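Local coordinates for protein fatty acid amide hydrolase (Candida albicans, PDB 6KVR) that probably hydrolyses fatty acid amides to carboxylates and ammonium as a serine hydrolase of the amidase signature family, at residues A41-Y46 and L124-G129; T206-D211 and S252-S257; S302-E307 and A558-V563; R332-P337 and D552-A557; T416-W421 and E476-W481. All blocks are in the same frame, centred on the assembly; numbering follows the deposited sequence.

Contact 1: A41-Y46 and L124-G129; sequences AIPKNY and LFIDEG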
# COMPACT_ATOMS: atom_id res chain seq x y z
N ALA A 41 3.70 0.08 41.83
CA ALA A 41 3.50 1.32 41.10
C ALA A 41 2.10 1.91 41.27
O ALA A 41 1.83 2.98 40.72
CB ALA A 41 3.82 1.10 39.61
N ILE A 42 1.21 1.25 42.01
CA ILE A 42 -0.12 1.77 42.30
C ILE A 42 -0.04 2.77 43.46
O ILE A 42 0.36 2.39 44.56
CB ILE A 42 -1.09 0.63 42.65
CG1 ILE A 42 -1.37 -0.25 41.42
CG2 ILE A 42 -2.39 1.17 43.23
CD1 ILE A 42 -2.07 -1.54 41.75
N PRO A 43 -0.40 4.04 43.26
CA PRO A 43 -0.35 5.00 44.38
C PRO A 43 -1.49 4.76 45.36
O PRO A 43 -2.66 4.79 44.99
CB PRO A 43 -0.48 6.36 43.68
CG PRO A 43 -0.30 6.08 42.20
CD PRO A 43 -0.81 4.69 42.01
N LYS A 44 -1.13 4.54 46.63
CA LYS A 44 -2.15 4.16 47.61
C LYS A 44 -3.18 5.26 47.83
O LYS A 44 -4.37 4.97 48.01
CB LYS A 44 -1.50 3.77 48.93
CG LYS A 44 -2.20 2.59 49.59
CD LYS A 44 -2.38 2.78 51.08
CE LYS A 44 -3.42 1.82 51.65
NZ LYS A 44 -3.82 2.22 53.04
N ASN A 45 -2.76 6.52 47.81
CA ASN A 45 -3.73 7.60 47.98
C ASN A 45 -4.78 7.61 46.88
O ASN A 45 -5.88 8.13 47.09
CB ASN A 45 -3.00 8.95 48.04
CG ASN A 45 -1.82 9.01 47.08
OD1 ASN A 45 -0.97 8.10 47.05
ND2 ASN A 45 -1.75 10.09 46.28
N TYR A 46 -4.47 7.04 45.71
CA TYR A 46 -5.43 6.96 44.61
C TYR A 46 -6.25 5.68 44.64
O TYR A 46 -7.16 5.52 43.82
CB TYR A 46 -4.72 7.07 43.26
CG TYR A 46 -4.19 8.45 42.96
CD1 TYR A 46 -4.55 9.55 43.73
CD2 TYR A 46 -3.33 8.65 41.89
CE1 TYR A 46 -4.06 10.82 43.45
CE2 TYR A 46 -2.84 9.91 41.59
CZ TYR A 46 -3.21 10.99 42.37
OH TYR A 46 -2.71 12.24 42.06
N LEU A 124 2.51 0.87 35.17
CA LEU A 124 2.07 2.16 35.68
C LEU A 124 3.30 2.97 36.02
O LEU A 124 4.24 2.45 36.62
CB LEU A 124 1.21 1.98 36.92
CG LEU A 124 -0.30 1.92 36.75
CD1 LEU A 124 -0.94 1.61 38.11
CD2 LEU A 124 -0.77 3.25 36.21
N PHE A 125 3.32 4.23 35.60
CA PHE A 125 4.45 5.08 35.95
C PHE A 125 3.91 6.50 36.17
O PHE A 125 4.22 7.44 35.43
CB PHE A 125 5.59 5.04 34.92
CG PHE A 125 5.15 4.88 33.49
CD1 PHE A 125 4.84 3.63 32.96
CD2 PHE A 125 5.14 5.98 32.63
CE1 PHE A 125 4.48 3.48 31.60
CE2 PHE A 125 4.79 5.85 31.29
CZ PHE A 125 4.45 4.59 30.77
N ILE A 126 3.11 6.64 37.25
CA ILE A 126 2.45 7.90 37.54
C ILE A 126 3.47 8.98 37.85
O ILE A 126 3.31 10.14 37.46
CB ILE A 126 1.44 7.72 38.70
CG1 ILE A 126 0.39 6.66 38.35
CG2 ILE A 126 0.76 9.03 39.06
CD1 ILE A 126 -0.32 6.90 37.04
N ASP A 127 4.55 8.61 38.56
CA ASP A 127 5.59 9.58 38.92
C ASP A 127 6.26 10.17 37.68
O ASP A 127 6.43 11.39 37.58
CB ASP A 127 6.61 8.91 39.84
CG ASP A 127 7.17 7.62 39.24
OD1 ASP A 127 8.16 7.07 39.80
OD2 ASP A 127 6.63 7.14 38.22
N GLU A 128 6.64 9.32 36.72
CA GLU A 128 7.20 9.84 35.48
C GLU A 128 6.19 10.69 34.74
O GLU A 128 6.54 11.72 34.15
CB GLU A 128 7.67 8.71 34.58
CG GLU A 128 8.73 7.81 35.18
CD GLU A 128 9.04 6.64 34.26
OE1 GLU A 128 9.05 6.84 33.03
OE2 GLU A 128 9.26 5.52 34.77
N GLY A 129 4.92 10.27 34.75
CA GLY A 129 3.88 11.10 34.17
C GLY A 129 3.84 12.48 34.79
O GLY A 129 3.76 13.49 34.08
O HOH W 1 3.10 4.83 39.11
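The contact between 41-46 and 124-129 is closest at its A41-L124 end and thins steadily toward Y46. At the close end the A41 methyl points at the edge-strand residue L124: A41 CB lies 3.3 Å from L124 O and 3.9 Å from L124 CB. One branch of the same leucine reaches the next residue, with L124 CD1 3.8 Å from I42 CG1, and the two side chains cross obliquely. I42 can make this touch although its CB is directed away, because CG1 stands beside its own backbone N, anti to the carbonyl carbon (chi1 -68°). Farther along, the P43 ring crosses I126 at about a right angle, with P43 CG 4.0 Å from I126 CG1. The loosest touch is Y46 CE2 to I126 CG2 at 4.5 Å, an oblique approach to the ring. Y46 also stacks on H109, and helix 100-118 packs against I42 and P43 through T112. Only a water makes the polar connection between the segments: it donates to A41 O (2.8 Å) and accepts from I126 N (2.6 Å), an amide in the first turn of helix 126-143, directly after the N-cap residue F125. The joint between the N-terminal helical region and the sheet edge thus lies at the surface and depends on apolar packing, while the water satisfies one carbonyl and one helix-start amide without a direct bond between the segments.

Contact 2: T206-D211 and S252-S257; sequences TLMHLD and SDIGGS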
# COMPACT_ATOMS: atom_id res chain seq x y z
N THR A 206 -0.40 -13.65 22.34
CA THR A 206 -0.39 -13.76 20.87
C THR A 206 -1.00 -12.53 20.19
O THR A 206 -0.85 -12.39 18.97
CB THR A 206 -1.09 -15.01 20.28
OG1 THR A 206 -2.52 -14.86 20.30
CG2 THR A 206 -0.70 -16.30 21.01
N LEU A 207 -1.69 -11.65 20.92
CA LEU A 207 -2.36 -10.48 20.35
C LEU A 207 -3.47 -10.86 19.38
O LEU A 207 -3.85 -10.06 18.54
CB LEU A 207 -1.38 -9.54 19.64
CG LEU A 207 -0.15 -9.13 20.44
CD1 LEU A 207 0.70 -8.11 19.66
CD2 LEU A 207 -0.57 -8.59 21.79
N MSE A 208 -3.96 -12.09 19.44
CA MSE A 208 -4.99 -12.56 18.52
C MSE A 208 -6.17 -13.15 19.30
O MSE A 208 -6.63 -14.26 19.02
CB MSE A 208 -4.40 -13.59 17.55
CG MSE A 208 -3.30 -13.04 16.63
SE MSE A 208 -4.17 -11.75 15.38
CE MSE A 208 -4.93 -13.12 14.13
N HIS A 209 -6.65 -12.39 20.29
CA HIS A 209 -7.93 -12.62 20.93
C HIS A 209 -8.76 -11.35 20.85
O HIS A 209 -8.23 -10.24 20.98
CB HIS A 209 -7.85 -12.99 22.45
CG HIS A 209 -6.85 -14.02 22.83
ND1 HIS A 209 -6.79 -14.56 24.10
CD2 HIS A 209 -5.85 -14.62 22.13
CE1 HIS A 209 -5.82 -15.44 24.17
NE2 HIS A 209 -5.22 -15.49 22.99
N LEU A 210 -10.07 -11.50 20.73
CA LEU A 210 -10.95 -10.39 21.08
C LEU A 210 -11.25 -10.38 22.58
O LEU A 210 -12.38 -10.16 23.01
CB LEU A 210 -12.24 -10.46 20.25
CG LEU A 210 -12.05 -10.25 18.74
CD1 LEU A 210 -13.40 -10.00 18.04
CD2 LEU A 210 -11.06 -9.13 18.40
N ASP A 211 -10.20 -10.58 23.37
CA ASP A 211 -10.22 -10.77 24.82
C ASP A 211 -8.79 -10.52 25.32
O ASP A 211 -7.92 -10.14 24.53
CB ASP A 211 -10.71 -12.18 25.17
CG ASP A 211 -11.05 -12.33 26.64
OD1 ASP A 211 -10.93 -13.46 27.16
OD2 ASP A 211 -11.42 -11.31 27.28
N SER A 252 -4.24 -1.04 18.27
CA SER A 252 -3.96 -1.56 16.95
C SER A 252 -5.08 -2.54 16.59
O SER A 252 -5.80 -3.02 17.47
CB SER A 252 -2.60 -2.26 16.90
OG SER A 252 -2.61 -3.40 17.74
N ASP A 253 -5.22 -2.82 15.30
CA ASP A 253 -6.41 -3.51 14.81
C ASP A 253 -6.02 -4.32 13.58
O ASP A 253 -5.75 -3.78 12.51
CB ASP A 253 -7.55 -2.54 14.53
CG ASP A 253 -8.92 -3.24 14.30
OD1 ASP A 253 -9.00 -4.16 13.44
OD2 ASP A 253 -9.92 -2.85 14.95
N ILE A 254 -5.86 -5.60 13.81
CA ILE A 254 -6.07 -6.65 12.84
C ILE A 254 -7.23 -7.43 13.45
O ILE A 254 -7.35 -7.49 14.69
CB ILE A 254 -4.78 -7.50 12.70
CG1 ILE A 254 -4.48 -7.88 11.24
CG2 ILE A 254 -4.80 -8.74 13.59
CD1 ILE A 254 -3.08 -8.55 11.03
N GLY A 255 -8.14 -7.91 12.63
CA GLY A 255 -9.25 -8.71 13.15
C GLY A 255 -10.29 -8.00 14.01
O GLY A 255 -11.35 -8.61 14.28
N GLY A 256 -10.06 -6.77 14.46
CA GLY A 256 -11.06 -6.07 15.25
C GLY A 256 -10.57 -5.53 16.57
O GLY A 256 -11.37 -5.12 17.42
N SER A 257 -9.25 -5.49 16.77
CA SER A 257 -8.69 -5.21 18.09
C SER A 257 -8.79 -3.74 18.52
O SER A 257 -8.39 -3.46 19.65
CB SER A 257 -7.23 -5.68 18.14
OG SER A 257 -7.13 -7.04 17.73
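These segments line part of the predicted active site of the amidase signature fold, where a glycine-rich turn after strand 248-253 leads to S257, the probable acyl-ester nucleophile. From the facing loop, M208 and L210 approach this turn at separate points. M208, a selenomethionine, has CG anti to its carbonyl carbon and then bends at both chi2 (-68°) and chi3 (-79°). The folded chain brings SE to 3.6 Å from I254 CG2, and the two side chains cross obliquely. L210 also has CG anti to the carbonyl carbon, with chi2 extended, so that CD2 alone reaches the turn: L210 CD2 lies 4.1 Å from G256 C and 4.2 Å from G255 O. It meets bare backbone, since the turn has G255 and G256 here, both at positive phi. No hydrogen bond joins the segments; each has its own internal polar ties. In the loop, T206 OG1 accepts from M208 N to form an ST turn, and in the glycine turn G256 N gives a weak bond to D253 OD1. S233 and K158, which would complete the Ser-Ser-Lys triad, lie beside S257. At the nucleophile itself, the L210 branch is still near, with L210 CD2 4.5 Å from S257 OG.

Contact 3: S302-E307 and A558-V563; sequences SIDDLE and AGKAIV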
# COMPACT_ATOMS: atom_id res chain seq x y z
N SER A 302 -15.30 10.69 22.77
CA SER A 302 -16.04 11.55 21.85
C SER A 302 -15.43 11.46 20.45
O SER A 302 -14.24 11.20 20.29
CB SER A 302 -16.06 13.01 22.31
OG SER A 302 -14.80 13.62 22.17
N ILE A 303 -16.27 11.68 19.45
CA ILE A 303 -15.79 11.64 18.07
C ILE A 303 -14.87 12.82 17.78
O ILE A 303 -13.90 12.66 17.02
CB ILE A 303 -16.98 11.57 17.10
CG1 ILE A 303 -17.93 10.47 17.56
CG2 ILE A 303 -16.51 11.37 15.66
CD1 ILE A 303 -17.49 9.07 17.20
N ASP A 304 -15.13 13.99 18.36
CA ASP A 304 -14.20 15.12 18.25
C ASP A 304 -12.78 14.70 18.60
O ASP A 304 -11.82 15.11 17.94
CB ASP A 304 -14.59 16.26 19.21
CG ASP A 304 -16.01 16.74 19.03
OD1 ASP A 304 -16.61 16.50 17.96
OD2 ASP A 304 -16.52 17.36 20.00
N ASP A 305 -12.64 13.90 19.65
CA ASP A 305 -11.32 13.49 20.11
C ASP A 305 -10.64 12.58 19.09
O ASP A 305 -9.48 12.81 18.73
CB ASP A 305 -11.47 12.84 21.48
CG ASP A 305 -11.69 13.88 22.58
OD1 ASP A 305 -11.65 13.53 23.77
OD2 ASP A 305 -11.85 15.08 22.21
N LEU A 306 -11.36 11.57 18.57
CA LEU A 306 -10.85 10.81 17.43
C LEU A 306 -10.39 11.73 16.31
O LEU A 306 -9.31 11.55 15.75
CB LEU A 306 -11.92 9.84 16.91
CG LEU A 306 -12.56 8.86 17.90
CD1 LEU A 306 -13.35 7.82 17.14
CD2 LEU A 306 -11.50 8.21 18.77
N GLU A 307 -11.20 12.75 16.00
CA GLU A 307 -10.85 13.65 14.90
C GLU A 307 -9.62 14.49 15.23
O GLU A 307 -8.73 14.66 14.39
CB GLU A 307 -12.05 14.55 14.57
CG GLU A 307 -12.12 15.05 13.14
CD GLU A 307 -11.34 16.34 12.92
OE1 GLU A 307 -11.35 17.19 13.85
OE2 GLU A 307 -10.77 16.53 11.81
N ALA A 558 -19.50 11.96 9.59
CA ALA A 558 -20.83 11.38 9.70
C ALA A 558 -21.03 10.71 11.05
O ALA A 558 -22.13 10.76 11.61
CB ALA A 558 -21.05 10.37 8.58
N GLY A 559 -19.99 10.08 11.58
CA GLY A 559 -20.09 9.56 12.94
C GLY A 559 -20.49 10.64 13.92
O GLY A 559 -21.29 10.41 14.83
N LYS A 560 -19.97 11.85 13.72
CA LYS A 560 -20.30 12.96 14.61
C LYS A 560 -21.77 13.35 14.49
O LYS A 560 -22.45 13.58 15.50
CB LYS A 560 -19.39 14.14 14.30
CG LYS A 560 -19.40 15.25 15.34
CD LYS A 560 -18.76 16.50 14.75
CE LYS A 560 -17.47 16.18 13.96
NZ LYS A 560 -16.25 16.03 14.83
N ALA A 561 -22.30 13.40 13.26
CA ALA A 561 -23.72 13.65 13.06
C ALA A 561 -24.58 12.58 13.73
O ALA A 561 -25.60 12.90 14.36
CB ALA A 561 -24.03 13.71 11.57
N ILE A 562 -24.18 11.31 13.61
CA ILE A 562 -25.02 10.20 14.08
C ILE A 562 -25.06 10.17 15.60
O ILE A 562 -26.11 9.94 16.21
CB ILE A 562 -24.52 8.86 13.50
CG1 ILE A 562 -24.79 8.80 11.99
CG2 ILE A 562 -25.19 7.70 14.20
CD1 ILE A 562 -24.47 7.45 11.37
N VAL A 563 -23.91 10.38 16.25
CA VAL A 563 -23.85 10.39 17.70
C VAL A 563 -24.65 11.56 18.26
O VAL A 563 -25.24 11.46 19.35
CB VAL A 563 -22.38 10.43 18.16
CG1 VAL A 563 -22.25 10.89 19.59
CG2 VAL A 563 -21.71 9.05 17.97
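I303 lies across the G559-K560 turn of helix 558-563, its two branches dividing the surface between them. CG2, anti to the backbone N, rests 4.0 Å from K560 N; CG1, anti to the carbonyl carbon, runs to V563 and crosses it obliquely, with I303 CG1 4.1 Å from V563 CG2. G559 has no side chain, and I303 CG1 approaches its bare carbonyl, 4.3 Å from G559 O. The nearest backbone pair is I303 CA to K560 CA, at 5.8 Å. Beside this apolar patch, K560 starts with CG anti to its backbone N, then bends at chi3 (-44°) and chi4 (-82°), folding its ammonium back over the start of the other helix. There K560 NZ donates to D304 OD1 at 3.2 Å, a salt bridge that uses the anti lone pair of that oxygen. The carboxylate of E307 is more distant from this ammonium and bonds instead to W331 NE1, while S302 OG caps the helix start weakly through D305 N. The axes of 303-307 and 558-563 approach to 10.0 Å at 169°, an antiparallel pair over these segments, with I303 and V563 both reaching H268 on the sheet below: the layered alpha/beta packing of the amidase fold, in which helices lie together against the mixed sheet.

Contact 4: R332-P337 and D552-A557; sequences RDVSTP and DEEVLA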
# COMPACT_ATOMS: atom_id res chain seq x y z
N ARG A 332 -7.95 15.69 5.42
CA ARG A 332 -8.74 16.75 4.82
C ARG A 332 -9.74 17.35 5.81
O ARG A 332 -10.20 16.70 6.75
CB ARG A 332 -9.49 16.23 3.59
CG ARG A 332 -8.61 16.07 2.35
CD ARG A 332 -9.30 15.26 1.28
NE ARG A 332 -9.65 13.92 1.74
CZ ARG A 332 -10.89 13.53 2.03
NH1 ARG A 332 -11.90 14.37 1.99
NH2 ARG A 332 -11.10 12.26 2.36
N ASP A 333 -10.09 18.61 5.56
CA ASP A 333 -11.08 19.32 6.36
C ASP A 333 -12.45 19.09 5.74
O ASP A 333 -12.68 19.45 4.58
CB ASP A 333 -10.74 20.81 6.42
CG ASP A 333 -10.97 21.39 7.79
OD1 ASP A 333 -12.08 21.23 8.34
OD2 ASP A 333 -10.02 21.99 8.32
N VAL A 334 -13.35 18.48 6.50
CA VAL A 334 -14.63 18.01 6.00
C VAL A 334 -15.72 18.50 6.94
O VAL A 334 -15.56 18.44 8.16
CB VAL A 334 -14.64 16.46 5.88
CG1 VAL A 334 -16.06 15.92 5.90
CG2 VAL A 334 -13.89 16.01 4.63
N SER A 335 -16.82 18.99 6.37
CA SER A 335 -17.90 19.50 7.21
C SER A 335 -18.79 18.36 7.69
O SER A 335 -18.90 17.32 7.04
CB SER A 335 -18.76 20.53 6.47
OG SER A 335 -18.92 20.17 5.10
N THR A 336 -19.42 18.56 8.83
CA THR A 336 -20.35 17.56 9.34
C THR A 336 -21.60 17.55 8.47
O THR A 336 -22.24 18.59 8.30
CB THR A 336 -20.69 17.85 10.79
OG1 THR A 336 -19.48 17.83 11.56
CG2 THR A 336 -21.64 16.81 11.33
N PRO A 337 -21.98 16.41 7.91
CA PRO A 337 -23.12 16.38 6.99
C PRO A 337 -24.44 16.34 7.75
O PRO A 337 -24.50 16.04 8.95
CB PRO A 337 -22.90 15.08 6.22
CG PRO A 337 -22.31 14.18 7.27
CD PRO A 337 -21.37 15.07 8.06
N ASP A 552 -11.58 8.18 5.53
CA ASP A 552 -11.68 8.23 7.00
C ASP A 552 -12.31 9.53 7.49
O ASP A 552 -13.04 9.53 8.50
CB ASP A 552 -10.29 8.09 7.63
CG ASP A 552 -9.47 6.96 7.03
OD1 ASP A 552 -9.20 6.95 5.81
OD2 ASP A 552 -9.08 6.08 7.81
N GLU A 553 -11.98 10.64 6.85
CA GLU A 553 -12.46 11.94 7.30
C GLU A 553 -13.98 12.00 7.25
O GLU A 553 -14.63 12.43 8.21
CB GLU A 553 -11.84 13.05 6.45
CG GLU A 553 -10.32 13.17 6.62
CD GLU A 553 -9.52 12.40 5.55
OE1 GLU A 553 -9.98 11.33 5.08
OE2 GLU A 553 -8.43 12.88 5.16
N GLU A 554 -14.57 11.52 6.16
CA GLU A 554 -16.03 11.46 6.05
C GLU A 554 -16.63 10.52 7.08
O GLU A 554 -17.73 10.78 7.59
CB GLU A 554 -16.44 11.03 4.64
CG GLU A 554 -16.35 12.12 3.58
CD GLU A 554 -14.94 12.30 3.04
OE1 GLU A 554 -14.73 13.16 2.15
OE2 GLU A 554 -14.03 11.56 3.50
N VAL A 555 -15.94 9.42 7.40
CA VAL A 555 -16.46 8.48 8.39
C VAL A 555 -16.66 9.18 9.72
O VAL A 555 -17.73 9.11 10.32
CB VAL A 555 -15.53 7.26 8.54
CG1 VAL A 555 -15.96 6.44 9.76
CG2 VAL A 555 -15.52 6.39 7.27
N LEU A 556 -15.63 9.90 10.18
CA LEU A 556 -15.72 10.59 11.47
C LEU A 556 -16.73 11.73 11.42
O LEU A 556 -17.44 11.97 12.41
CB LEU A 556 -14.34 11.12 11.88
CG LEU A 556 -13.34 10.02 12.24
CD1 LEU A 556 -12.07 10.56 12.93
CD2 LEU A 556 -14.02 8.97 13.10
N ALA A 557 -16.80 12.44 10.30
CA ALA A 557 -17.74 13.55 10.19
C ALA A 557 -19.17 13.05 10.31
O ALA A 557 -19.99 13.62 11.04
CB ALA A 557 -17.54 14.29 8.86
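R332 leaves the backbone with CB directed at helix 552-557 and meets E553 at once, CB being 3.8 Å from E553 OE2. CG stands anti to the carbonyl carbon, and the bend at chi3 (-60°) turns the chain back so that NE also passes beside E553 OE2. At the tip the guanidinium grips E554 end-on: R332 NH1 to E554 OE1 is 3.1 Å and R332 NH2 to E554 OE2 is 3.2 Å. Both bonds are nearly straight, lie close to the guanidinium plane and use the syn lone pairs. E553 CD lies over one face of the same group, its carboxylate plane turned 50° from the guanidinium, and R332 NH2 makes a further salt bridge to E553 OE1 (3.1 Å). The other oxygen, E553 OE2, takes R332 N at 2.9 Å through its anti lone pair, with the N-H pointing almost straight at it (167°). One glutamate therefore fixes both the root and the tip of the arginine, and such a network would be expected to keep both carboxylates ionised. Beyond it the packing is mostly apolar: V334 CG1 lies 3.7 Å from A557 CB, and P337 CD lies 4.0 Å from the same methyl, A557 CB. R276 adds a second partner to E553. The loop between helix 303-317 and strand 343-346 is thus laid along helix 552-565, whose residues V555 and L556 pack against strand 494-499.

Contact 5: T416-W421 and E476-W481; sequences TKLTKW and EEVYNW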
# COMPACT_ATOMS: atom_id res chain seq x y z
N THR A 416 -2.83 -20.16 26.44
CA THR A 416 -4.17 -19.74 26.83
C THR A 416 -5.23 -20.42 25.95
O THR A 416 -4.95 -20.89 24.84
CB THR A 416 -4.21 -18.21 26.73
OG1 THR A 416 -3.62 -17.64 27.91
CG2 THR A 416 -5.59 -17.67 26.46
N LYS A 417 -6.46 -20.50 26.46
CA LYS A 417 -7.54 -21.14 25.73
C LYS A 417 -7.78 -20.48 24.37
O LYS A 417 -7.88 -21.16 23.34
CB LYS A 417 -8.83 -21.12 26.56
CG LYS A 417 -10.04 -21.67 25.82
CD LYS A 417 -11.33 -21.48 26.58
CE LYS A 417 -12.52 -21.57 25.63
NZ LYS A 417 -13.77 -21.13 26.28
N LEU A 418 -7.92 -19.16 24.35
CA LEU A 418 -8.18 -18.52 23.06
C LEU A 418 -6.94 -18.46 22.18
O LEU A 418 -7.06 -18.14 21.00
CB LEU A 418 -8.79 -17.12 23.25
CG LEU A 418 -10.24 -17.18 23.76
CD1 LEU A 418 -10.91 -15.80 23.80
CD2 LEU A 418 -11.09 -18.19 22.95
N THR A 419 -5.76 -18.79 22.73
CA THR A 419 -4.55 -18.89 21.92
C THR A 419 -4.58 -20.17 21.11
O THR A 419 -4.31 -20.15 19.90
CB THR A 419 -3.31 -18.83 22.81
OG1 THR A 419 -3.04 -17.47 23.16
CG2 THR A 419 -2.09 -19.40 22.12
N LYS A 420 -4.90 -21.29 21.76
CA LYS A 420 -5.19 -22.53 21.05
C LYS A 420 -6.23 -22.30 19.96
O LYS A 420 -6.12 -22.84 18.85
CB LYS A 420 -5.68 -23.59 22.04
CG LYS A 420 -4.68 -23.92 23.16
CD LYS A 420 -5.26 -24.96 24.14
CE LYS A 420 -4.21 -25.52 25.08
NZ LYS A 420 -4.79 -26.44 26.11
N TRP A 421 -7.25 -21.50 20.26
CA TRP A 421 -8.29 -21.21 19.29
C TRP A 421 -7.72 -20.53 18.03
O TRP A 421 -7.96 -20.98 16.91
CB TRP A 421 -9.37 -20.34 19.95
CG TRP A 421 -10.45 -19.92 19.03
CD1 TRP A 421 -10.61 -18.68 18.47
CD2 TRP A 421 -11.51 -20.74 18.51
NE1 TRP A 421 -11.72 -18.67 17.65
CE2 TRP A 421 -12.29 -19.92 17.65
CE3 TRP A 421 -11.89 -22.07 18.70
CZ2 TRP A 421 -13.42 -20.40 16.99
CZ3 TRP A 421 -13.02 -22.55 18.04
CH2 TRP A 421 -13.77 -21.71 17.20
N GLU A 476 -12.76 -15.34 27.82
CA GLU A 476 -12.27 -16.54 27.16
C GLU A 476 -13.38 -17.28 26.40
O GLU A 476 -13.25 -18.48 26.12
CB GLU A 476 -11.58 -17.48 28.15
CG GLU A 476 -10.50 -16.82 29.03
CD GLU A 476 -9.55 -17.83 29.68
OE1 GLU A 476 -8.55 -18.28 29.04
OE2 GLU A 476 -9.80 -18.19 30.85
N GLU A 477 -14.45 -16.58 26.03
CA GLU A 477 -15.61 -17.19 25.37
C GLU A 477 -16.06 -16.34 24.19
O GLU A 477 -17.25 -16.06 24.01
CB GLU A 477 -16.75 -17.41 26.37
CG GLU A 477 -16.52 -18.63 27.28
CD GLU A 477 -17.73 -18.98 28.14
OE1 GLU A 477 -18.71 -19.56 27.61
OE2 GLU A 477 -17.67 -18.71 29.36
N VAL A 478 -15.12 -15.92 23.35
CA VAL A 478 -15.46 -15.20 22.13
C VAL A 478 -14.64 -15.80 20.99
O VAL A 478 -13.40 -15.78 21.02
CB VAL A 478 -15.25 -13.68 22.26
CG1 VAL A 478 -13.88 -13.33 22.87
CG2 VAL A 478 -15.45 -12.99 20.93
N TYR A 479 -15.34 -16.33 19.98
CA TYR A 479 -14.79 -17.21 18.96
C TYR A 479 -14.94 -16.68 17.54
O TYR A 479 -14.08 -16.96 16.70
CB TYR A 479 -15.47 -18.58 19.03
CG TYR A 479 -15.52 -19.16 20.43
CD1 TYR A 479 -14.43 -19.84 20.96
CD2 TYR A 479 -16.65 -19.03 21.22
CE1 TYR A 479 -14.46 -20.37 22.24
CE2 TYR A 479 -16.70 -19.56 22.50
CZ TYR A 479 -15.61 -20.23 23.00
OH TYR A 479 -15.66 -20.74 24.26
N ASN A 480 -16.01 -15.95 17.24
CA ASN A 480 -16.30 -15.50 15.88
C ASN A 480 -15.93 -14.03 15.72
O ASN A 480 -16.53 -13.16 16.37
CB ASN A 480 -17.78 -15.70 15.56
CG ASN A 480 -18.17 -14.98 14.30
OD1 ASN A 480 -17.52 -15.11 13.27
ND2 ASN A 480 -19.22 -14.18 14.39
N TRP A 481 -15.00 -13.75 14.80
CA TRP A 481 -14.60 -12.39 14.48
C TRP A 481 -15.25 -11.83 13.19
O TRP A 481 -14.86 -10.75 12.72
CB TRP A 481 -13.08 -12.33 14.30
CG TRP A 481 -12.24 -12.76 15.46
CD1 TRP A 481 -12.65 -13.27 16.65
CD2 TRP A 481 -10.80 -12.73 15.51
NE1 TRP A 481 -11.57 -13.56 17.45
CE2 TRP A 481 -10.42 -13.23 16.77
CE3 TRP A 481 -9.81 -12.31 14.61
CZ2 TRP A 481 -9.08 -13.32 17.16
CZ3 TRP A 481 -8.48 -12.41 15.00
CH2 TRP A 481 -8.13 -12.91 16.27
O HOH W 2 -7.11 -20.47 29.39
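K417 has CG anti to its backbone N (chi1 175°) and stays extended to its tip, while W421, one turn later, also has CG anti (chi1 177°); both side chains therefore reach from helix 417-423 toward 476-481. Y479 meets them with CG beside its own backbone N (chi1 -49°). The lysine tip is held twice, K417 NZ donating to E476 O at 2.7 Å and to Y479 OH at 2.8 Å, with the ammonium near the plane of the tyrosine ring. Farther along that ring, its edge meets the indole in a T-shaped stack: Y479 CD1 stands over the centre of the W421 face, and the tyrosine ring centroid is 5.1 Å from that of the indole six-membered ring. The indole nitrogen bonds to the same residue, W421 NE1 to Y479 O at 3.1 Å, and W421 CZ2 touches Y479 CB at 3.4 Å. Between the two grips L418 inserts its methyls, CD1 reaching E476 CA at 3.7 Å. A water accepts from K417 N and donates to E476 OE1, joining the first turn of the helix to the glutamate. Helix 522-529 flanks the aromatic pair through L523, and the loop 476-481, which follows strand 462-466, leads from here into helix 482-490.

How the contacts relate
Along the chain contacts 1 and 2 close in turn before contact 3 opens; contact 4 is nested within contact 3, and contact 5 within contact 4. Contacts 3 and 4 share helix 552-565 and touch, their centres 9 Å apart, so one C-terminal helix collects both helix 303-317 and the 332-337 loop. Contacts 2 and 5 form the second pair, centres 11 Å apart: H209 NE2 bonds to T419 OG1 and D211 OD1 to E476 N, joining the loop beside the predicted nucleophile to a second shell. Contacts 3 and 4 lie across the chain's centre from contact 5, with contact 2 near the middle. Contact 1 stands alone at strand 123-124, one of the sheet's two edge strands within this chain.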